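Local coordinates for extracellular solute-binding protein, family 1 (Trichodesmium erythraeum IMS101, PDB 6G7N) that binds ferric iron and, as the solute-binding component, probably delivers it to an ABC transporter for uptake, at residues Arg65-Gly70 with Lys93-Phe98; Asn4-Arg9 with Glu41-Glu46; Gln15-Ser20 with Leu252-Ser257; Thr79-Asn82 with Leu88-Pro91; Asp122-Lys127 with Glu159-Gly164. All coordinates share one frame; numbering follows the deposited sequence. Where two conformers were deposited one is given.

Interaction 1 (Arg65-Gly70 with Lys93-Phe98)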
# COMPACT_ATOMS: atom_id res chain seq x y z
N ARG A 65 -8.39 4.82 -9.37
CA ARG A 65 -9.60 5.71 -9.29
C ARG A 65 -9.29 7.14 -9.76
O ARG A 65 -10.09 7.75 -10.47
CB ARG A 65 -10.12 5.73 -7.86
CG ARG A 65 -10.79 4.43 -7.41
CD ARG A 65 -11.19 4.38 -5.93
NE ARG A 65 -11.83 3.11 -5.55
CZ ARG A 65 -12.10 2.73 -4.29
NH1 ARG A 65 -11.75 3.50 -3.26
NH2 ARG A 65 -12.72 1.57 -4.06
N ALA A 66 -8.11 7.65 -9.44
CA ALA A 66 -7.68 8.97 -9.93
C ALA A 66 -7.59 8.97 -11.45
O ALA A 66 -8.05 9.89 -12.12
CB ALA A 66 -6.37 9.39 -9.28
N GLN A 67 -6.98 7.91 -11.98
CA GLN A 67 -6.86 7.79 -13.43
C GLN A 67 -8.23 7.77 -14.12
O GLN A 67 -8.45 8.45 -15.12
CB GLN A 67 -5.98 6.59 -13.78
CG GLN A 67 -6.57 5.56 -14.65
CD GLN A 67 -5.67 4.38 -14.88
OE1 GLN A 67 -4.74 4.08 -14.16
NE2 GLN A 67 -5.99 3.66 -15.90
N GLU A 68 -9.14 7.00 -13.55
CA GLU A 68 -10.51 6.92 -14.12
C GLU A 68 -11.31 8.23 -14.00
O GLU A 68 -12.18 8.52 -14.84
CB GLU A 68 -11.28 5.76 -13.51
CG GLU A 68 -10.69 4.39 -13.84
CD GLU A 68 -10.63 4.06 -15.32
OE1 GLU A 68 -11.70 3.80 -15.90
OE2 GLU A 68 -9.51 4.01 -15.90
N ALA A 69 -10.99 9.02 -12.97
CA ALA A 69 -11.60 10.33 -12.82
C ALA A 69 -11.07 11.34 -13.86
O ALA A 69 -11.59 12.44 -13.95
CB ALA A 69 -11.38 10.84 -11.40
N GLY A 70 -10.00 10.99 -14.58
CA GLY A 70 -9.45 11.84 -15.63
C GLY A 70 -8.57 12.94 -15.09
O GLY A 70 -8.34 13.91 -15.80
N LYS A 93 1.41 4.97 -17.88
CA LYS A 93 2.29 6.06 -17.46
C LYS A 93 1.55 7.20 -16.77
O LYS A 93 2.03 8.33 -16.72
CB LYS A 93 3.19 6.57 -18.58
CG LYS A 93 3.91 5.47 -19.35
CD LYS A 93 4.92 4.68 -18.50
CE LYS A 93 5.67 3.61 -19.31
NZ LYS A 93 4.78 2.52 -19.75
N LEU A 94 0.42 6.88 -16.17
CA LEU A 94 -0.41 7.87 -15.48
C LEU A 94 -0.01 8.10 -14.02
O LEU A 94 -0.31 9.15 -13.46
CB LEU A 94 -1.88 7.50 -15.59
CG LEU A 94 -2.45 7.60 -17.00
CD1 LEU A 94 -3.77 6.86 -17.07
CD2 LEU A 94 -2.62 9.06 -17.42
N TRP A 95 0.63 7.10 -13.41
CA TRP A 95 1.04 7.19 -12.02
C TRP A 95 2.14 6.17 -11.80
O TRP A 95 2.35 5.25 -12.60
CB TRP A 95 -0.15 6.98 -11.05
CG TRP A 95 -1.02 5.82 -11.36
CD1 TRP A 95 -2.24 5.90 -12.00
CD2 TRP A 95 -0.80 4.42 -11.09
NE1 TRP A 95 -2.77 4.64 -12.16
CE2 TRP A 95 -1.90 3.72 -11.63
CE3 TRP A 95 0.26 3.69 -10.48
CZ2 TRP A 95 -1.97 2.34 -11.59
CZ3 TRP A 95 0.17 2.33 -10.46
CH2 TRP A 95 -0.92 1.66 -11.00
N PHE A 96 2.81 6.34 -10.67
CA PHE A 96 4.08 5.66 -10.39
C PHE A 96 4.18 5.41 -8.90
O PHE A 96 3.86 6.28 -8.10
CB PHE A 96 5.26 6.58 -10.81
CG PHE A 96 5.22 6.99 -12.26
CD1 PHE A 96 4.45 8.09 -12.66
CD2 PHE A 96 5.86 6.25 -13.24
CE1 PHE A 96 4.35 8.44 -13.99
CE2 PHE A 96 5.73 6.60 -14.59
CZ PHE A 96 4.98 7.68 -14.94
N GLY A 97 4.71 4.24 -8.53
CA GLY A 97 5.04 3.98 -7.14
C GLY A 97 6.38 4.56 -6.72
O GLY A 97 7.34 4.46 -7.45
N PHE A 98 6.39 5.09 -5.49
CA PHE A 98 7.60 5.65 -4.90
C PHE A 98 8.03 4.99 -3.60
O PHE A 98 9.20 5.07 -3.24
CB PHE A 98 7.49 7.16 -4.73
CG PHE A 98 7.32 7.87 -6.06
CD1 PHE A 98 8.40 8.07 -6.90
CD2 PHE A 98 6.09 8.30 -6.49
CE1 PHE A 98 8.24 8.67 -8.13
CE2 PHE A 98 5.91 8.87 -7.74
CZ PHE A 98 6.99 9.07 -8.55
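Gln-67, near the C-terminal end of helix 60-68, reaches across to Trp-95 and passes over the end of Leu-94 on the way. Its amide lies at 42° to the indole plane, so the two flat groups neither stack nor share a plane. Instead, the carbonyl end of the amide comes up to the edge of the ring, where Trp-95 NE1 donates to Gln-67 OE1 at 2.9 Å. The N-H points at the oxygen fairly well (151°), and the nitrogen lies in the carbonyl plane, although OE1 is itself somewhat tilted from the plane of the indole. This bond satisfies the single N-H of a buried indole and fixes which way round the glutamine amide sits. Gln-67 gets there with an unusual first torsion (chi1 123°), off the normal staggered positions, and a straight chain beyond CG.

Leu-94 meets the glutamine at about a right angle. Its CD1 methyl lies 3.8 Å from Gln-67 CD and 3.9 Å from Gln-67 CG, so one branch of the leucine packs against the aliphatic stem and the amide carbon. Three residues on from Gln-67, the helix closes with a Schellman motif: Gly-70 takes positive phi, and Gly-70 N bonds to Gln-67 O at 3.0 Å. Beyond Trp-95, Phe-96 enters the sheet by backbone bonding to Gly-236. The contact thus pins a helix end to the entry of strand 96-108, a helix-on-sheet join within one alpha/beta lobe of the periplasmic-binding-protein fold, removed from the ligands in the cleft.

Interaction 2 (Asn4-Arg9 with Glu41-Glu46)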
# COMPACT_ATOMS: atom_id res chain seq x y z
N ASN A 4 2.43 22.66 -6.82
CA ASN A 4 1.37 22.39 -5.86
C ASN A 4 1.18 20.88 -5.74
O ASN A 4 0.70 20.24 -6.68
CB ASN A 4 0.10 23.09 -6.31
CG ASN A 4 0.27 24.58 -6.40
OD1 ASN A 4 0.76 25.20 -5.46
ND2 ASN A 4 -0.10 25.16 -7.53
N LEU A 5 1.57 20.36 -4.58
CA LEU A 5 1.48 18.94 -4.25
C LEU A 5 0.22 18.68 -3.45
O LEU A 5 0.11 19.16 -2.31
CB LEU A 5 2.71 18.56 -3.44
CG LEU A 5 2.74 17.15 -2.86
CD1 LEU A 5 2.60 16.04 -3.90
CD2 LEU A 5 3.98 16.91 -1.99
N TYR A 6 -0.72 17.95 -4.05
CA TYR A 6 -1.96 17.51 -3.35
C TYR A 6 -1.68 16.07 -2.90
O TYR A 6 -1.53 15.17 -3.71
CB TYR A 6 -3.15 17.52 -4.30
CG TYR A 6 -3.81 18.85 -4.56
CD1 TYR A 6 -3.08 20.02 -4.78
CD2 TYR A 6 -5.20 18.92 -4.67
CE1 TYR A 6 -3.72 21.22 -5.06
CE2 TYR A 6 -5.84 20.10 -4.97
CZ TYR A 6 -5.11 21.25 -5.16
OH TYR A 6 -5.77 22.43 -5.48
N SER A 7 -1.56 15.86 -1.59
CA SER A 7 -1.14 14.55 -1.07
C SER A 7 -1.92 14.14 0.16
O SER A 7 -2.16 14.94 1.06
CB SER A 7 0.34 14.56 -0.72
OG SER A 7 0.74 13.30 -0.21
N SER A 8 -2.26 12.85 0.20
CA SER A 8 -2.76 12.21 1.43
C SER A 8 -1.68 11.46 2.23
O SER A 8 -1.97 10.83 3.25
CB SER A 8 -3.91 11.26 1.08
OG SER A 8 -3.45 10.16 0.32
N ARG A 9 -0.44 11.50 1.72
CA ARG A 9 0.67 10.61 2.14
C ARG A 9 1.83 11.37 2.80
O ARG A 9 2.88 10.79 3.09
CB ARG A 9 1.11 9.81 0.87
CG ARG A 9 2.35 8.88 0.94
CD ARG A 9 2.35 7.85 2.05
NE ARG A 9 3.56 7.03 2.03
CZ ARG A 9 4.74 7.45 2.46
NH1 ARG A 9 4.89 8.65 3.00
NH2 ARG A 9 5.80 6.65 2.35
N GLU A 41 -11.74 13.93 -5.62
CA GLU A 41 -12.97 14.67 -5.80
C GLU A 41 -12.68 16.16 -5.90
O GLU A 41 -13.25 16.85 -6.74
CB GLU A 41 -13.94 14.33 -4.64
N ARG A 42 -11.81 16.68 -5.06
CA ARG A 42 -11.44 18.10 -5.12
C ARG A 42 -10.82 18.49 -6.45
O ARG A 42 -11.16 19.50 -7.02
CB ARG A 42 -10.52 18.46 -3.95
CG ARG A 42 -9.94 19.86 -4.02
CD ARG A 42 -9.13 20.18 -2.79
NE ARG A 42 -8.57 21.53 -2.83
CZ ARG A 42 -8.01 22.16 -1.79
NH1 ARG A 42 -7.94 21.59 -0.59
NH2 ARG A 42 -7.51 23.38 -1.95
N ILE A 43 -9.84 17.70 -6.92
CA ILE A 43 -9.20 18.01 -8.20
C ILE A 43 -10.22 17.89 -9.35
O ILE A 43 -10.21 18.71 -10.27
CB ILE A 43 -7.96 17.12 -8.43
CG1 ILE A 43 -6.89 17.42 -7.36
CG2 ILE A 43 -7.39 17.32 -9.83
CD1 ILE A 43 -5.78 16.37 -7.30
N LYS A 44 -11.04 16.84 -9.33
CA LYS A 44 -12.02 16.64 -10.39
C LYS A 44 -12.97 17.86 -10.45
O LYS A 44 -13.23 18.39 -11.51
CB LYS A 44 -12.82 15.34 -10.18
CG LYS A 44 -13.60 14.89 -11.39
CD LYS A 44 -14.41 13.63 -11.15
CE LYS A 44 -14.70 12.96 -12.48
NZ LYS A 44 -15.97 12.20 -12.45
N SER A 45 -13.41 18.32 -9.30
CA SER A 45 -14.36 19.43 -9.23
C SER A 45 -13.72 20.78 -9.61
O SER A 45 -14.37 21.62 -10.24
CB SER A 45 -14.97 19.49 -7.83
OG SER A 45 -14.09 20.12 -6.92
N GLU A 46 -12.45 20.97 -9.24
CA GLU A 46 -11.68 22.17 -9.63
C GLU A 46 -11.47 22.19 -11.16
O GLU A 46 -11.31 23.26 -11.75
CB GLU A 46 -10.34 22.28 -8.86
CG GLU A 46 -10.44 22.60 -7.36
CD GLU A 46 -9.12 22.47 -6.58
OE1 GLU A 46 -8.12 21.99 -7.16
OE2 GLU A 46 -9.08 22.85 -5.37
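Glu-46 OE1 is gripped by two hydroxyls: Tyr-6 OH donates to it at 2.9 Å, and Ser-50 OG, in the loop after the helix, bonds to the same oxygen. Glu-46 OE1 takes the tyrosine on its syn lone pair, on the side of the other oxygen, with ring and carboxylate planes nearly perpendicular (83°). The second oxygen is held from within the helix, where Arg-42 NE forms a straight salt-bridge hydrogen bond of 2.9 Å to Glu-46 OE2, met from above the carboxylate plane. Both oxygens therefore have partners, and the nearby arginine would probably help keep the carboxylate ionised.

Arg-42 runs out extended and crosses the tyrosine at about a right angle, its NE 3.8 Å from Tyr-6 CE2. Closer to the strand, Ile-43 slides antiparallel past the ring: with CG1 beside the backbone N (chi1 -64°), that carbon comes to 3.5 Å from Tyr-6 CD2. Further along, Ser-7 OG accepts from Arg-9 N at 2.9 Å in an ST turn, as the chain leaves the strand for the ligand pocket that includes Ser-8 and Arg-9.

The axes of strand 4-7 and helix 41-46 come within 11.0 Å. Strand 2-7 lies between parallel strands 28-33 and 54-58, and helix 36-46 links those two, so Tyr-6 fastens the central strand to the helix of a beta-alpha-beta crossover, as in periplasmic binding proteins.

Interaction 3 (Gln15-Ser20 with Leu252-Ser257)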
# COMPACT_ATOMS: atom_id res chain seq x y z
N GLN A 15 9.25 16.95 4.96
CA GLN A 15 9.78 18.33 4.74
C GLN A 15 11.26 18.37 4.31
O GLN A 15 11.65 19.20 3.50
CB GLN A 15 9.57 19.21 5.96
CG GLN A 15 9.79 20.69 5.68
CD GLN A 15 8.81 21.26 4.68
OE1 GLN A 15 7.62 21.06 4.82
NE2 GLN A 15 9.30 21.94 3.63
N ALA A 16 12.04 17.38 4.76
CA ALA A 16 13.46 17.26 4.32
C ALA A 16 13.57 17.01 2.82
O ALA A 16 14.46 17.52 2.16
CB ALA A 16 14.19 16.18 5.09
N LEU A 17 12.64 16.21 2.29
CA LEU A 17 12.62 15.94 0.90
C LEU A 17 12.24 17.22 0.12
O LEU A 17 12.89 17.53 -0.88
CB LEU A 17 11.66 14.77 0.74
CG LEU A 17 11.58 14.09 -0.57
CD1 LEU A 17 11.17 12.65 -0.36
CD2 LEU A 17 10.56 14.84 -1.39
N TYR A 18 11.23 17.95 0.59
CA TYR A 18 10.80 19.13 -0.15
C TYR A 18 11.94 20.15 -0.15
O TYR A 18 12.22 20.76 -1.16
CB TYR A 18 9.53 19.76 0.45
CG TYR A 18 8.36 18.82 0.64
CD1 TYR A 18 8.20 17.64 -0.11
CD2 TYR A 18 7.42 19.10 1.61
CE1 TYR A 18 7.14 16.78 0.13
CE2 TYR A 18 6.35 18.26 1.85
CZ TYR A 18 6.22 17.09 1.12
OH TYR A 18 5.17 16.22 1.36
N ASP A 19 12.59 20.33 0.99
CA ASP A 19 13.68 21.31 1.09
C ASP A 19 14.87 20.95 0.22
O ASP A 19 15.46 21.82 -0.40
CB ASP A 19 14.09 21.46 2.56
CG ASP A 19 13.01 22.18 3.42
OD1 ASP A 19 12.02 22.68 2.87
OD2 ASP A 19 13.16 22.17 4.63
N SER A 20 15.22 19.67 0.14
CA SER A 20 16.28 19.23 -0.75
C SER A 20 15.91 19.46 -2.21
O SER A 20 16.74 19.93 -3.01
CB SER A 20 16.61 17.78 -0.48
OG SER A 20 17.61 17.36 -1.39
N LEU A 252 8.74 14.28 -9.49
CA LEU A 252 8.67 12.81 -9.55
C LEU A 252 10.05 12.19 -9.77
O LEU A 252 10.40 11.18 -9.14
CB LEU A 252 7.70 12.35 -10.63
CG LEU A 252 6.24 12.80 -10.50
CD1 LEU A 252 5.42 12.04 -11.50
CD2 LEU A 252 5.71 12.62 -9.06
N GLU A 253 10.84 12.79 -10.65
CA GLU A 253 12.18 12.25 -10.90
C GLU A 253 13.05 12.36 -9.65
O GLU A 253 13.81 11.45 -9.34
CB GLU A 253 12.81 12.94 -12.09
CG GLU A 253 12.15 12.55 -13.39
CD GLU A 253 12.71 13.22 -14.64
OE1 GLU A 253 13.33 14.29 -14.53
OE2 GLU A 253 12.46 12.69 -15.75
N TYR A 254 12.95 13.48 -8.93
CA TYR A 254 13.69 13.61 -7.68
C TYR A 254 13.34 12.51 -6.69
O TYR A 254 14.22 11.99 -5.99
CB TYR A 254 13.44 15.01 -7.10
CG TYR A 254 13.89 15.11 -5.67
CD1 TYR A 254 15.24 15.15 -5.33
CD2 TYR A 254 12.96 15.04 -4.63
CE1 TYR A 254 15.63 15.16 -3.99
CE2 TYR A 254 13.34 15.04 -3.32
CZ TYR A 254 14.66 15.09 -3.00
OH TYR A 254 15.03 15.01 -1.67
N LEU A 255 12.07 12.11 -6.64
CA LEU A 255 11.64 11.09 -5.69
C LEU A 255 12.29 9.73 -5.88
O LEU A 255 12.29 8.94 -4.92
CB LEU A 255 10.12 10.94 -5.69
CG LEU A 255 9.32 12.11 -5.10
CD1 LEU A 255 7.84 11.80 -5.27
CD2 LEU A 255 9.65 12.35 -3.66
N VAL A 256 12.82 9.43 -7.07
CA VAL A 256 13.51 8.15 -7.27
C VAL A 256 14.99 8.22 -6.98
O VAL A 256 15.68 7.20 -7.06
CB VAL A 256 13.23 7.51 -8.64
CG1 VAL A 256 11.73 7.34 -8.85
CG2 VAL A 256 13.85 8.27 -9.79
N SER A 257 15.51 9.40 -6.63
CA SER A 257 16.91 9.49 -6.25
C SER A 257 17.16 8.67 -4.97
O SER A 257 16.27 8.52 -4.13
CB SER A 257 17.34 10.94 -6.05
OG SER A 257 16.72 11.54 -4.91
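Leu-17 overlaps the edge of the Tyr-254 ring, its CD2 methyl lying in the ring plane 3.4 Å from Tyr-254 CE2. This joins helix 15-25 to helix 245-255, two outer helices of the first lobe of the periplasmic-binding-protein fold that are more than 200 residues apart in the chain. Leu-17 and Tyr-254 slide past each other in opposite directions. The tyrosine is swung toward the other helix with CG anti to the backbone N (chi1 166°), which carries its hydroxyl beyond the leucine to Ser-20, where Tyr-254 OH lies 3.4 Å from Ser-20 CB.

Leu-255 crosses Leu-17 at about a right angle, methyl against methyl. The separation of 3.5 Å between Leu-17 CD2 and Leu-255 CD2 is tight, but Leu-17 has two conformers, so strain in either of its short contacts is doubtful. Ala-260 and Phe-264 of helix 258-266 also touch Leu-17.

On helix 15-25, Gln-15 NE2 donates to Asp-19 OD1 at 2.9 Å. After helix 245-255, Ser-257 takes the N-cap position of helix 258-266 and turns back on Tyr-254 O, which accepts from Ser-257 N at 3.0 Å and from Ser-257 OG at 2.8 Å, the latter in the carbonyl plane.

Interaction 4 (Thr79-Asn82 with Leu88-Pro91)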
# COMPACT_ATOMS: atom_id res chain seq x y z
N THR A 79 14.19 8.28 -16.54
CA THR A 79 14.49 8.12 -15.14
C THR A 79 13.40 7.36 -14.38
O THR A 79 13.68 6.40 -13.66
CB THR A 79 14.76 9.50 -14.50
OG1 THR A 79 15.94 10.03 -15.11
CG2 THR A 79 14.94 9.44 -13.02
N LEU A 80 12.15 7.76 -14.55
CA LEU A 80 11.07 7.05 -13.86
C LEU A 80 10.98 5.60 -14.31
O LEU A 80 10.82 4.69 -13.49
CB LEU A 80 9.72 7.72 -14.07
CG LEU A 80 9.57 9.14 -13.52
CD1 LEU A 80 8.18 9.67 -13.78
CD2 LEU A 80 9.89 9.23 -12.05
N ASN A 81 11.06 5.37 -15.62
CA ASN A 81 10.85 4.03 -16.10
C ASN A 81 11.99 3.10 -15.74
O ASN A 81 11.78 1.92 -15.44
CB ASN A 81 10.57 3.99 -17.58
CG ASN A 81 9.28 4.68 -17.97
OD1 ASN A 81 8.37 4.88 -17.16
ND2 ASN A 81 9.20 5.05 -19.25
N ASN A 82 13.22 3.60 -15.82
CA ASN A 82 14.36 2.76 -15.47
C ASN A 82 14.42 2.46 -13.96
O ASN A 82 14.72 1.33 -13.57
CB ASN A 82 15.67 3.38 -15.95
CG ASN A 82 16.84 2.47 -15.65
OD1 ASN A 82 16.82 1.28 -15.98
ND2 ASN A 82 17.83 3.03 -14.89
N LEU A 88 5.32 -1.74 -10.58
CA LEU A 88 4.95 -0.74 -9.62
C LEU A 88 4.60 0.60 -10.27
O LEU A 88 4.52 1.62 -9.56
CB LEU A 88 6.06 -0.56 -8.57
CG LEU A 88 6.47 -1.84 -7.83
CD1 LEU A 88 7.54 -1.52 -6.80
CD2 LEU A 88 5.29 -2.52 -7.15
N ARG A 89 4.37 0.62 -11.58
CA ARG A 89 3.93 1.84 -12.26
C ARG A 89 2.82 1.50 -13.25
O ARG A 89 2.70 0.39 -13.77
CB ARG A 89 5.11 2.58 -12.92
CG ARG A 89 6.07 1.71 -13.70
CD ARG A 89 7.18 2.53 -14.38
NE ARG A 89 8.32 1.72 -14.83
CZ ARG A 89 8.37 1.03 -15.97
NH1 ARG A 89 9.50 0.36 -16.26
NH2 ARG A 89 7.34 0.98 -16.80
N SER A 90 1.98 2.51 -13.52
CA SER A 90 0.87 2.34 -14.46
C SER A 90 1.39 1.93 -15.83
O SER A 90 2.25 2.64 -16.38
CB SER A 90 0.22 3.71 -14.65
OG SER A 90 -0.72 3.72 -15.70
N PRO A 91 0.80 0.92 -16.47
CA PRO A 91 1.16 0.61 -17.86
C PRO A 91 0.96 1.78 -18.82
O PRO A 91 1.64 1.84 -19.85
CB PRO A 91 0.25 -0.57 -18.21
CG PRO A 91 0.06 -1.25 -16.89
CD PRO A 91 -0.10 -0.12 -15.91
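Helix 78-83 presents Asn-81 to Arg-89 in the loop that follows, with their CA atoms 8.2 Å apart and the loop backbone at Arg-89 nearly extended. The arginine does most of the work. It leaves the backbone with CG between the N and the carbonyl carbon (chi1 45°), then runs straight from CG to NE, which lays its guanidinium against the last turn of the helix.

One face of that guanidinium is covered by Asn-81, whose CB stands 3.9 Å above the plane and over its centre. Arg-89 NH1 donates to Asn-81 O at 2.9 Å, but the bond is bent to 128° and weak. The firmer anchor is Arg-89 NE, which bonds to the carbonyl of Ile-84 just beyond the helix. The Asn-81 amide crosses the arginine at about a right angle, its plane turned 42° from the guanidinium, and brings OD1 to 3.8 Å from Arg-89 CD.

Phe-96 of strand 96-108 touches both Asn-81 and Arg-89, and Leu-88 pairs by backbone with Gly-97. The carbonyls of a helix's last turn point along its axis, past the C-terminal end, which carries partial negative charge, so a guanidinium set here is probably favourable electrostatically. The arrangement is that of a short helix whose carbonyl end is met by an arginine from its own connecting loop, on the way to strand 96-108 of the solute-binding fold.

Interaction 5 (Asp122-Lys127 with Glu159-Gly164)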
# COMPACT_ATOMS: atom_id res chain seq x y z
N ASP A 122 -4.12 -20.80 1.52
CA ASP A 122 -4.21 -21.71 2.66
C ASP A 122 -5.05 -21.15 3.80
O ASP A 122 -5.54 -21.90 4.65
CB ASP A 122 -2.78 -22.02 3.15
CG ASP A 122 -2.72 -22.71 4.52
OD1 ASP A 122 -2.78 -23.92 4.49
OD2 ASP A 122 -2.46 -22.07 5.59
N LEU A 123 -5.25 -19.83 3.83
CA LEU A 123 -6.03 -19.21 4.90
C LEU A 123 -7.51 -19.55 4.86
O LEU A 123 -8.22 -19.30 5.84
CB LEU A 123 -5.85 -17.69 4.88
CG LEU A 123 -4.39 -17.25 5.01
CD1 LEU A 123 -4.31 -15.74 4.95
CD2 LEU A 123 -3.79 -17.81 6.30
N ALA A 124 -7.98 -20.16 3.77
CA ALA A 124 -9.36 -20.65 3.70
C ALA A 124 -9.55 -22.05 4.24
O ALA A 124 -10.68 -22.52 4.29
CB ALA A 124 -9.85 -20.58 2.24
N GLN A 125 -8.47 -22.71 4.64
CA GLN A 125 -8.56 -24.08 5.14
C GLN A 125 -9.23 -24.11 6.51
O GLN A 125 -9.10 -23.18 7.33
CB GLN A 125 -7.17 -24.68 5.21
CG GLN A 125 -6.51 -24.91 3.86
CD GLN A 125 -7.15 -26.05 3.07
OE1 GLN A 125 -7.67 -27.00 3.63
NE2 GLN A 125 -7.12 -25.94 1.75
N ASN A 126 -9.90 -25.23 6.79
CA ASN A 126 -10.67 -25.42 8.03
C ASN A 126 -9.83 -25.28 9.30
O ASN A 126 -10.38 -24.92 10.37
CB ASN A 126 -11.33 -26.82 8.07
CG ASN A 126 -12.36 -27.05 6.96
OD1 ASN A 126 -12.93 -26.11 6.42
ND2 ASN A 126 -12.63 -28.32 6.66
N LYS A 127 -8.55 -25.62 9.23
CA LYS A 127 -7.67 -25.52 10.38
C LYS A 127 -7.62 -24.12 10.99
O LYS A 127 -7.28 -23.98 12.16
CB LYS A 127 -6.26 -26.01 10.05
CG LYS A 127 -5.57 -25.15 9.01
CD LYS A 127 -4.30 -25.80 8.47
CE LYS A 127 -3.75 -24.98 7.32
NZ LYS A 127 -2.55 -25.59 6.70
N GLU A 159 -14.35 -16.82 -5.10
CA GLU A 159 -15.49 -16.85 -4.19
C GLU A 159 -15.43 -18.05 -3.25
O GLU A 159 -15.72 -17.91 -2.06
CB GLU A 159 -16.81 -16.79 -4.95
CG GLU A 159 -18.02 -16.76 -4.05
CD GLU A 159 -19.33 -16.51 -4.77
OE1 GLU A 159 -19.34 -15.86 -5.85
OE2 GLU A 159 -20.37 -16.93 -4.24
N GLY A 160 -15.04 -19.21 -3.75
CA GLY A 160 -14.86 -20.38 -2.91
C GLY A 160 -13.83 -20.14 -1.81
O GLY A 160 -14.04 -20.48 -0.65
N TRP A 161 -12.72 -19.51 -2.19
CA TRP A 161 -11.68 -19.12 -1.22
C TRP A 161 -12.26 -18.17 -0.19
O TRP A 161 -12.09 -18.36 1.02
CB TRP A 161 -10.47 -18.48 -1.93
CG TRP A 161 -9.49 -17.92 -0.94
CD1 TRP A 161 -8.48 -18.59 -0.28
CD2 TRP A 161 -9.46 -16.58 -0.42
NE1 TRP A 161 -7.87 -17.76 0.61
CE2 TRP A 161 -8.44 -16.53 0.56
CE3 TRP A 161 -10.21 -15.44 -0.67
CZ2 TRP A 161 -8.14 -15.34 1.25
CZ3 TRP A 161 -9.92 -14.30 0.04
CH2 TRP A 161 -8.92 -14.25 0.98
N ALA A 162 -12.95 -17.13 -0.65
CA ALA A 162 -13.42 -16.09 0.22
C ALA A 162 -14.47 -16.60 1.22
O ALA A 162 -14.51 -16.16 2.36
CB ALA A 162 -13.95 -14.92 -0.56
N LYS A 163 -15.30 -17.54 0.75
CA LYS A 163 -16.29 -18.21 1.62
C LYS A 163 -15.64 -19.00 2.81
O LYS A 163 -16.10 -19.10 3.98
CB LYS A 163 -17.16 -19.12 0.75
CG LYS A 163 -18.38 -19.69 1.44
CD LYS A 163 -19.52 -19.88 0.45
CE LYS A 163 -20.81 -20.21 1.18
NZ LYS A 163 -21.08 -19.25 2.27
N GLY A 164 -14.51 -19.61 2.51
CA GLY A 164 -13.76 -20.31 3.57
C GLY A 164 -13.02 -19.34 4.47
O GLY A 164 -12.97 -19.52 5.68
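Ala-124 is the residue that meets the helix, touching Trp-161 and Gly-164. Asp-122 lies in a 3-10 turn already under way, and its OD1 takes Lys-127 NZ at 2.8 Å on the syn lone pair in a salt bridge that closes the segment on itself. Its other oxygen, OD2, bonds to the indole N-H of Trp-128. Leu-123 turns inward to Phe-165 and to Ile-191 and Leu-193 of strand 191-195, while its carbonyl bonds to Asn-168.

At Ala-124 the methyl points toward the helix and lodges 3.4 Å from Trp-161 O and 3.5 Å from Trp-161 CD1, approaching the ring obliquely. The indole is brought there by a first torsion that sets CG anti to the backbone N (chi1 173°). Trp-161 NE1 is spent on Tyr-120 O, and the ring stacks on Phe-165. All this lies in the second lobe of the two-lobed periplasmic-binding-protein fold, where the loop before strand 132-133 packs on helix 140-167, whose opening residues include the iron ligand Tyr-141.

The two backbones come closest between Ala-124 and Gly-164, with CA atoms 4.4 Å apart. Having no side chain, Gly-164 can set its CA 3.9 Å from Ala-124 O. Gln-125 N then closes the 3-10 turn onto Asp-122 O at 3.0 Å, and its own carbonyl bonds to Asn-168. From Asn-126 a second 3-10 turn carries Lys-127 back to Asp-122.

In the fold
From the N terminus, interaction 2 closes first, tying strand 2-7 to helix 36-46. Helix 15-25 falls inside that loop and waits for helix 245-255, so interaction 3 crosses interaction 2 and closes the widest loop. Within it, interaction 1 links helix 60-68 to the start of strand 96-108, and interaction 4 is nested inside interaction 1. These four contacts form a chain through the first lobe: Lys-44 touches Ala-69, Leu-5 touches Tyr-18, Phe-98 packs on Leu-252 and Leu-255, and Leu-80 meets Leu-252. Interaction 5, also enclosed by interaction 3, stands apart in the second lobe, its nearest atoms about 17 Å from those of interaction 1.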